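Local coordinates for protein MIP07328p (Drosophila melanogaster, PDB 6FKK) that probably acts as an axon guidance cue, a semaphorin whose extracellular sema domain engages receptors on other cells to repel growing axons, at residues H161-D174 with I177-L189. Residues are numbered along the deposited sequence; the frame is centred on the assembly and turned at random.
Sequences HLYSATVADFSGGD and IYRENLRTEQYDL. With NAG (2-acetamido-2-deoxy-beta-D-glucopyranose), chain E.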
loop_
_atom_site.group_PDB
_atom_site.type_symbol
_atom_site.label_atom_id
_atom_site.label_comp_id
_atom_site.label_asym_id
_atom_site.label_seq_id
_atom_site.Cartn_x
_atom_site.Cartn_y
_atom_site.Cartn_z
ATOM N N HIS A 161 20.118 0.756 -3.966
ATOM C CA HIS A 161 19.667 1.009 -5.326
ATOM C C HIS A 161 18.187 1.367 -5.319
ATOM O O HIS A 161 17.438 0.990 -4.415
ATOM C CB HIS A 161 19.913 -0.199 -6.242
ATOM C CG HIS A 161 21.362 -0.480 -6.487
ATOM N ND1 HIS A 161 22.062 0.078 -7.534
ATOM C CD2 HIS A 161 22.245 -1.258 -5.817
ATOM C CE1 HIS A 161 23.314 -0.345 -7.501
ATOM N NE2 HIS A 161 23.450 -1.157 -6.468
ATOM N N LEU A 162 17.775 2.104 -6.348
ATOM C CA LEU A 162 16.399 2.564 -6.487
ATOM C C LEU A 162 15.663 1.655 -7.464
ATOM O O LEU A 162 16.031 1.574 -8.641
ATOM C CB LEU A 162 16.358 4.015 -6.966
ATOM C CG LEU A 162 14.970 4.617 -7.191
ATOM C CD1 LEU A 162 14.163 4.583 -5.908
ATOM C CD2 LEU A 162 15.084 6.037 -7.717
ATOM N N TYR A 163 14.628 0.976 -6.975
ATOM C CA TYR A 163 13.794 0.099 -7.794
ATOM C C TYR A 163 12.515 0.858 -8.127
ATOM O O TYR A 163 11.598 0.946 -7.305
ATOM C CB TYR A 163 13.511 -1.214 -7.072
ATOM C CG TYR A 163 14.723 -2.110 -6.968
ATOM C CD1 TYR A 163 15.707 -1.870 -6.018
ATOM C CD2 TYR A 163 14.891 -3.189 -7.825
ATOM C CE1 TYR A 163 16.823 -2.679 -5.923
ATOM C CE2 TYR A 163 16.004 -4.006 -7.736
ATOM C CZ TYR A 163 16.966 -3.745 -6.784
ATOM O OH TYR A 163 18.078 -4.548 -6.689
ATOM N N SER A 164 12.458 1.410 -9.336
ATOM C CA SER A 164 11.370 2.286 -9.745
ATOM C C SER A 164 10.407 1.558 -10.674
ATOM O O SER A 164 10.821 0.733 -11.495
ATOM C CB SER A 164 11.916 3.534 -10.441
ATOM O OG SER A 164 10.867 4.408 -10.825
ATOM N N ALA A 165 9.121 1.872 -10.535
ATOM C CA ALA A 165 8.073 1.368 -11.418
ATOM C C ALA A 165 7.237 2.559 -11.870
ATOM O O ALA A 165 6.471 3.112 -11.078
ATOM C CB ALA A 165 7.202 0.330 -10.718
ATOM N N THR A 166 7.377 2.953 -13.135
ATOM C CA THR A 166 6.707 4.153 -13.622
ATOM C C THR A 166 6.617 4.071 -15.145
ATOM O O THR A 166 6.592 2.973 -15.711
ATOM C CB THR A 166 7.455 5.402 -13.110
ATOM O OG1 THR A 166 6.893 6.586 -13.696
ATOM C CG2 THR A 166 8.933 5.316 -13.448
ATOM N N VAL A 167 6.541 5.227 -15.798
ATOM C CA VAL A 167 6.588 5.322 -17.250
ATOM C C VAL A 167 7.899 5.978 -17.649
ATOM O O VAL A 167 8.440 6.829 -16.934
ATOM C CB VAL A 167 5.396 6.112 -17.819
ATOM C CG1 VAL A 167 4.154 5.255 -17.829
ATOM C CG2 VAL A 167 5.170 7.369 -17.004
ATOM N N ALA A 168 8.408 5.580 -18.815
ATOM C CA ALA A 168 9.642 6.138 -19.346
ATOM C C ALA A 168 9.410 7.236 -20.374
ATOM O O ALA A 168 10.354 7.964 -20.701
ATOM C CB ALA A 168 10.500 5.031 -19.975
ATOM N N ASP A 169 8.190 7.380 -20.883
ATOM C CA ASP A 169 7.897 8.331 -21.943
ATOM C C ASP A 169 6.991 9.447 -21.438
ATOM O O ASP A 169 6.348 9.340 -20.390
ATOM C CB ASP A 169 7.246 7.635 -23.146
ATOM C CG ASP A 169 5.851 7.122 -22.842
ATOM O OD1 ASP A 169 5.635 6.616 -21.720
ATOM O OD2 ASP A 169 4.972 7.228 -23.725
ATOM N N PHE A 170 6.948 10.528 -22.219
ATOM C CA PHE A 170 6.151 11.694 -21.853
ATOM C C PHE A 170 4.660 11.442 -22.038
ATOM O O PHE A 170 3.841 12.034 -21.325
ATOM C CB PHE A 170 6.611 12.899 -22.678
ATOM C CG PHE A 170 5.643 14.044 -22.691
ATOM C CD1 PHE A 170 5.620 14.959 -21.653
ATOM C CD2 PHE A 170 4.776 14.222 -23.756
ATOM C CE1 PHE A 170 4.736 16.019 -21.667
ATOM C CE2 PHE A 170 3.889 15.279 -23.774
ATOM C CZ PHE A 170 3.868 16.178 -22.728
ATOM N N SER A 171 4.289 10.570 -22.976
ATOM C CA SER A 171 2.882 10.316 -23.257
ATOM C C SER A 171 2.238 9.373 -22.250
ATOM O O SER A 171 1.006 9.334 -22.159
ATOM C CB SER A 171 2.724 9.743 -24.667
ATOM O OG SER A 171 3.390 10.548 -25.625
ATOM N N GLY A 172 3.035 8.619 -21.498
ATOM C CA GLY A 172 2.495 7.648 -20.568
ATOM C C GLY A 172 2.165 6.305 -21.174
ATOM O O GLY A 172 1.264 5.618 -20.679
ATOM N N GLY A 173 2.865 5.901 -22.231
ATOM C CA GLY A 173 2.562 4.650 -22.896
ATOM C C GLY A 173 3.699 3.651 -22.883
ATOM O O GLY A 173 3.687 2.682 -23.649
ATOM N N ASP A 174 4.692 3.868 -22.020
ATOM C CA ASP A 174 5.833 2.964 -21.879
ATOM C C ASP A 174 6.050 2.669 -20.401
ATOM O O ASP A 174 6.911 3.276 -19.751
ATOM C CB ASP A 174 7.094 3.555 -22.511
ATOM C CG ASP A 174 8.255 2.575 -22.523
ATOM O OD1 ASP A 174 8.032 1.377 -22.245
ATOM O OD2 ASP A 174 9.393 3.003 -22.812
ATOM N N ILE A 177 9.601 -1.411 -15.074
ATOM C CA ILE A 177 10.236 -1.516 -13.767
ATOM C C ILE A 177 11.738 -1.496 -14.007
ATOM O O ILE A 177 12.256 -2.313 -14.777
ATOM C CB ILE A 177 9.807 -2.793 -13.020
ATOM C CG1 ILE A 177 8.285 -2.840 -12.865
ATOM C CG2 ILE A 177 10.476 -2.856 -11.663
ATOM C CD1 ILE A 177 7.784 -4.043 -12.090
ATOM N N TYR A 178 12.432 -0.561 -13.364
ATOM C CA TYR A 178 13.799 -0.231 -13.738
ATOM C C TYR A 178 14.695 -0.144 -12.509
ATOM O O TYR A 178 14.258 0.264 -11.428
ATOM C CB TYR A 178 13.827 1.092 -14.519
ATOM C CG TYR A 178 15.204 1.606 -14.858
ATOM C CD1 TYR A 178 15.918 1.082 -15.925
ATOM C CD2 TYR A 178 15.781 2.631 -14.122
ATOM C CE1 TYR A 178 17.175 1.557 -16.241
ATOM C CE2 TYR A 178 17.038 3.112 -14.430
ATOM C CZ TYR A 178 17.730 2.572 -15.490
ATOM O OH TYR A 178 18.982 3.045 -15.804
ATOM N N ARG A 179 15.961 -0.531 -12.695
ATOM C CA ARG A 179 16.988 -0.450 -11.659
ATOM C C ARG A 179 18.362 -0.743 -12.252
ATOM O O ARG A 179 18.599 -1.849 -12.747
ATOM C CB ARG A 179 16.685 -1.427 -10.516
ATOM C CG ARG A 179 17.539 -1.248 -9.253
ATOM C CD ARG A 179 18.890 -1.963 -9.328
ATOM N NE ARG A 179 18.778 -3.322 -9.851
ATOM C CZ ARG A 179 19.815 -4.114 -10.108
ATOM N NH1 ARG A 179 21.051 -3.686 -9.888
ATOM N NH2 ARG A 179 19.619 -5.336 -10.584
ATOM N N GLU A 180 19.272 0.233 -12.191
ATOM C CA GLU A 180 20.666 0.056 -12.611
ATOM C C GLU A 180 20.746 -0.529 -14.023
ATOM O O GLU A 180 21.351 -1.578 -14.264
ATOM C CB GLU A 180 21.431 -0.807 -11.599
ATOM C CG GLU A 180 22.949 -0.915 -11.810
ATOM C CD GLU A 180 23.713 0.348 -11.446
ATOM O OE1 GLU A 180 23.078 1.382 -11.146
ATOM O OE2 GLU A 180 24.962 0.303 -11.457
ATOM N N ASN A 181 20.099 0.160 -14.962
ATOM C CA ASN A 181 20.106 -0.214 -16.377
ATOM C C ASN A 181 19.584 -1.634 -16.595
ATOM O O ASN A 181 20.093 -2.383 -17.430
ATOM C CB ASN A 181 21.498 -0.047 -16.987
ATOM C CG ASN A 181 21.443 0.261 -18.467
ATOM O OD1 ASN A 181 20.412 0.697 -18.980
ATOM N ND2 ASN A 181 22.552 0.036 -19.163
ATOM N N LEU A 182 18.558 -2.009 -15.831
ATOM C CA LEU A 182 17.827 -3.255 -16.031
ATOM C C LEU A 182 16.342 -2.931 -16.038
ATOM O O LEU A 182 15.816 -2.418 -15.045
ATOM C CB LEU A 182 18.149 -4.280 -14.939
ATOM C CG LEU A 182 19.448 -5.072 -15.083
ATOM C CD1 LEU A 182 19.618 -6.037 -13.920
ATOM C CD2 LEU A 182 19.470 -5.817 -16.407
ATOM N N ARG A 183 15.669 -3.224 -17.149
ATOM C CA ARG A 183 14.275 -2.837 -17.311
ATOM C C ARG A 183 13.472 -3.991 -17.893
ATOM O O ARG A 183 14.011 -4.893 -18.538
ATOM C CB ARG A 183 14.128 -1.606 -18.214
ATOM C CG ARG A 183 14.522 -1.853 -19.662
ATOM C CD ARG A 183 13.906 -0.810 -20.580
ATOM N NE ARG A 183 12.454 -0.949 -20.653
ATOM C CZ ARG A 183 11.647 -0.074 -21.243
ATOM N NH1 ARG A 183 12.147 1.014 -21.812
ATOM N NH2 ARG A 183 10.337 -0.283 -21.259
ATOM N N THR A 184 12.164 -3.940 -17.656
ATOM C CA THR A 184 11.246 -4.873 -18.282
ATOM C C THR A 184 11.169 -4.614 -19.785
ATOM O O THR A 184 11.495 -3.527 -20.273
ATOM C CB THR A 184 9.857 -4.760 -17.658
ATOM O OG1 THR A 184 9.446 -3.386 -17.657
ATOM C CG2 THR A 184 9.876 -5.278 -16.231
ATOM N N GLU A 185 10.728 -5.633 -20.519
ATOM C CA GLU A 185 10.740 -5.572 -21.976
ATOM C C GLU A 185 9.816 -4.472 -22.478
ATOM O O GLU A 185 8.626 -4.442 -22.145
ATOM C CB GLU A 185 10.334 -6.925 -22.561
ATOM C CG GLU A 185 11.265 -8.078 -22.196
ATOM C CD GLU A 185 12.660 -7.933 -22.785
ATOM O OE1 GLU A 185 13.423 -7.055 -22.328
ATOM O OE2 GLU A 185 12.997 -8.701 -23.711
ATOM N N GLN A 186 10.371 -3.572 -23.283
ATOM C CA GLN A 186 9.621 -2.425 -23.774
ATOM C C GLN A 186 8.563 -2.863 -24.780
ATOM O O GLN A 186 8.825 -3.691 -25.657
ATOM C CB GLN A 186 10.575 -1.417 -24.411
ATOM C CG GLN A 186 9.907 -0.163 -24.934
ATOM C CD GLN A 186 10.873 0.749 -25.667
ATOM O OE1 GLN A 186 11.812 0.289 -26.320
ATOM N NE2 GLN A 186 10.649 2.050 -25.559
ATOM N N TYR A 187 7.359 -2.303 -24.640
ATOM C CA TYR A 187 6.243 -2.564 -25.551
ATOM C C TYR A 187 5.866 -4.046 -25.580
ATOM O O TYR A 187 5.386 -4.556 -26.595
ATOM C CB TYR A 187 6.546 -2.061 -26.967
ATOM C CG TYR A 187 6.906 -0.591 -27.044
ATOM C CD1 TYR A 187 6.393 0.322 -26.128
ATOM C CD2 TYR A 187 7.763 -0.115 -28.031
ATOM C CE1 TYR A 187 6.722 1.666 -26.194
ATOM C CE2 TYR A 187 8.099 1.227 -28.106
ATOM C CZ TYR A 187 7.576 2.113 -27.185
ATOM O OH TYR A 187 7.905 3.449 -27.255
ATOM N N ASP A 188 6.084 -4.744 -24.470
ATOM C CA ASP A 188 5.704 -6.143 -24.322
ATOM C C ASP A 188 4.593 -6.225 -23.287
ATOM O O ASP A 188 4.807 -5.903 -22.113
ATOM C CB ASP A 188 6.900 -7.002 -23.911
ATOM C CG ASP A 188 6.586 -8.490 -23.911
ATOM O OD1 ASP A 188 5.438 -8.866 -24.228
ATOM O OD2 ASP A 188 7.494 -9.286 -23.596
ATOM N N LEU A 189 3.410 -6.656 -23.722
ATOM C CA LEU A 189 2.240 -6.680 -22.856
ATOM C C LEU A 189 2.157 -7.933 -21.992
ATOM O O LEU A 189 1.299 -7.993 -21.105
ATOM C CB LEU A 189 0.969 -6.545 -23.697
ATOM C CG LEU A 189 0.890 -5.286 -24.563
ATOM C CD1 LEU A 189 -0.375 -5.289 -25.402
ATOM C CD2 LEU A 189 0.960 -4.032 -23.705
HETATM C C1 NAG E . 0.329 5.731 -15.004
HETATM C C2 NAG E . -0.259 6.681 -16.065
HETATM C C3 NAG E . -0.866 5.904 -17.236
HETATM C C4 NAG E . 0.119 4.878 -17.778
HETATM C C5 NAG E . 0.579 3.976 -16.643
HETATM C C6 NAG E . 1.592 2.942 -17.082
HETATM C C7 NAG E . -2.416 7.185 -14.966
HETATM C C8 NAG E . -3.288 8.272 -14.414
HETATM N N2 NAG E . -1.243 7.582 -15.481
HETATM O O3 NAG E . -1.224 6.819 -18.265
HETATM O O4 NAG E . -0.499 4.092 -18.789
HETATM O O5 NAG E . 1.205 4.776 -15.631
HETATM O O6 NAG E . 1.314 2.468 -18.392
HETATM O O7 NAG E . -2.760 6.005 -14.942
#
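Ser164 and Tyr178 form an antiparallel hydrogen-bonded pair, the backbone core of a hairpin between strands 161-165 and 175-178. Tyr178 N donates to Ser164 O at 2.8 Å, and Ser164 N returns a bond to Tyr178 O at 3.0 Å; both are nearly straight. Ala165 and Ile177 follow as a non-hydrogen-bonded pair, and on their face Ala165 CB meets Ile177 CG1, both also packing on Phe209 of strand 206-214.

Next to the Ser164-Tyr178 pair, on the side of Tyr163 and Arg179, the contact is made by side chains. Arg179 CG sits 3.4 Å from the Tyr163 ring centroid, only 6° off the ring normal, a CH-pi contact centred on one face. Arg179 CG is anti to the backbone N (chi1 -169°), and the chain then bends at chi2 and chi3, carrying NE past the phenol oxygen at an angle too poor for a hydrogen bond. Arg179 NH2 has its partner outside the two segments, the backbone carbonyl of Asp236. His161 adds its CB against Arg179 CD.

Charged and polar groups join Asp174, at the end of the hairpin connection, to the loop after residue 178. Arg183 NH2 forms a salt bridge to Asp174 OD1 at 3.0 Å, with the oxygen in the guanidinium plane and met on its syn side. Gln186 NE2 reaches Asp174 OD2 at 3.2 Å from above the carboxylate plane, a more bent bond (139°). Arg183 is itself steadied by NE donating to Thr184 O at 2.8 Å.

Each carboxylate oxygen of buried Asp174 thus has a donor, which would probably stabilise its negative charge. Within the sema beta-propeller, backbone bonds therefore fix the hairpin of central strand 161-165 and outer strand 175-178, while a salt bridge and an amide bond tie its connection to the chain that follows.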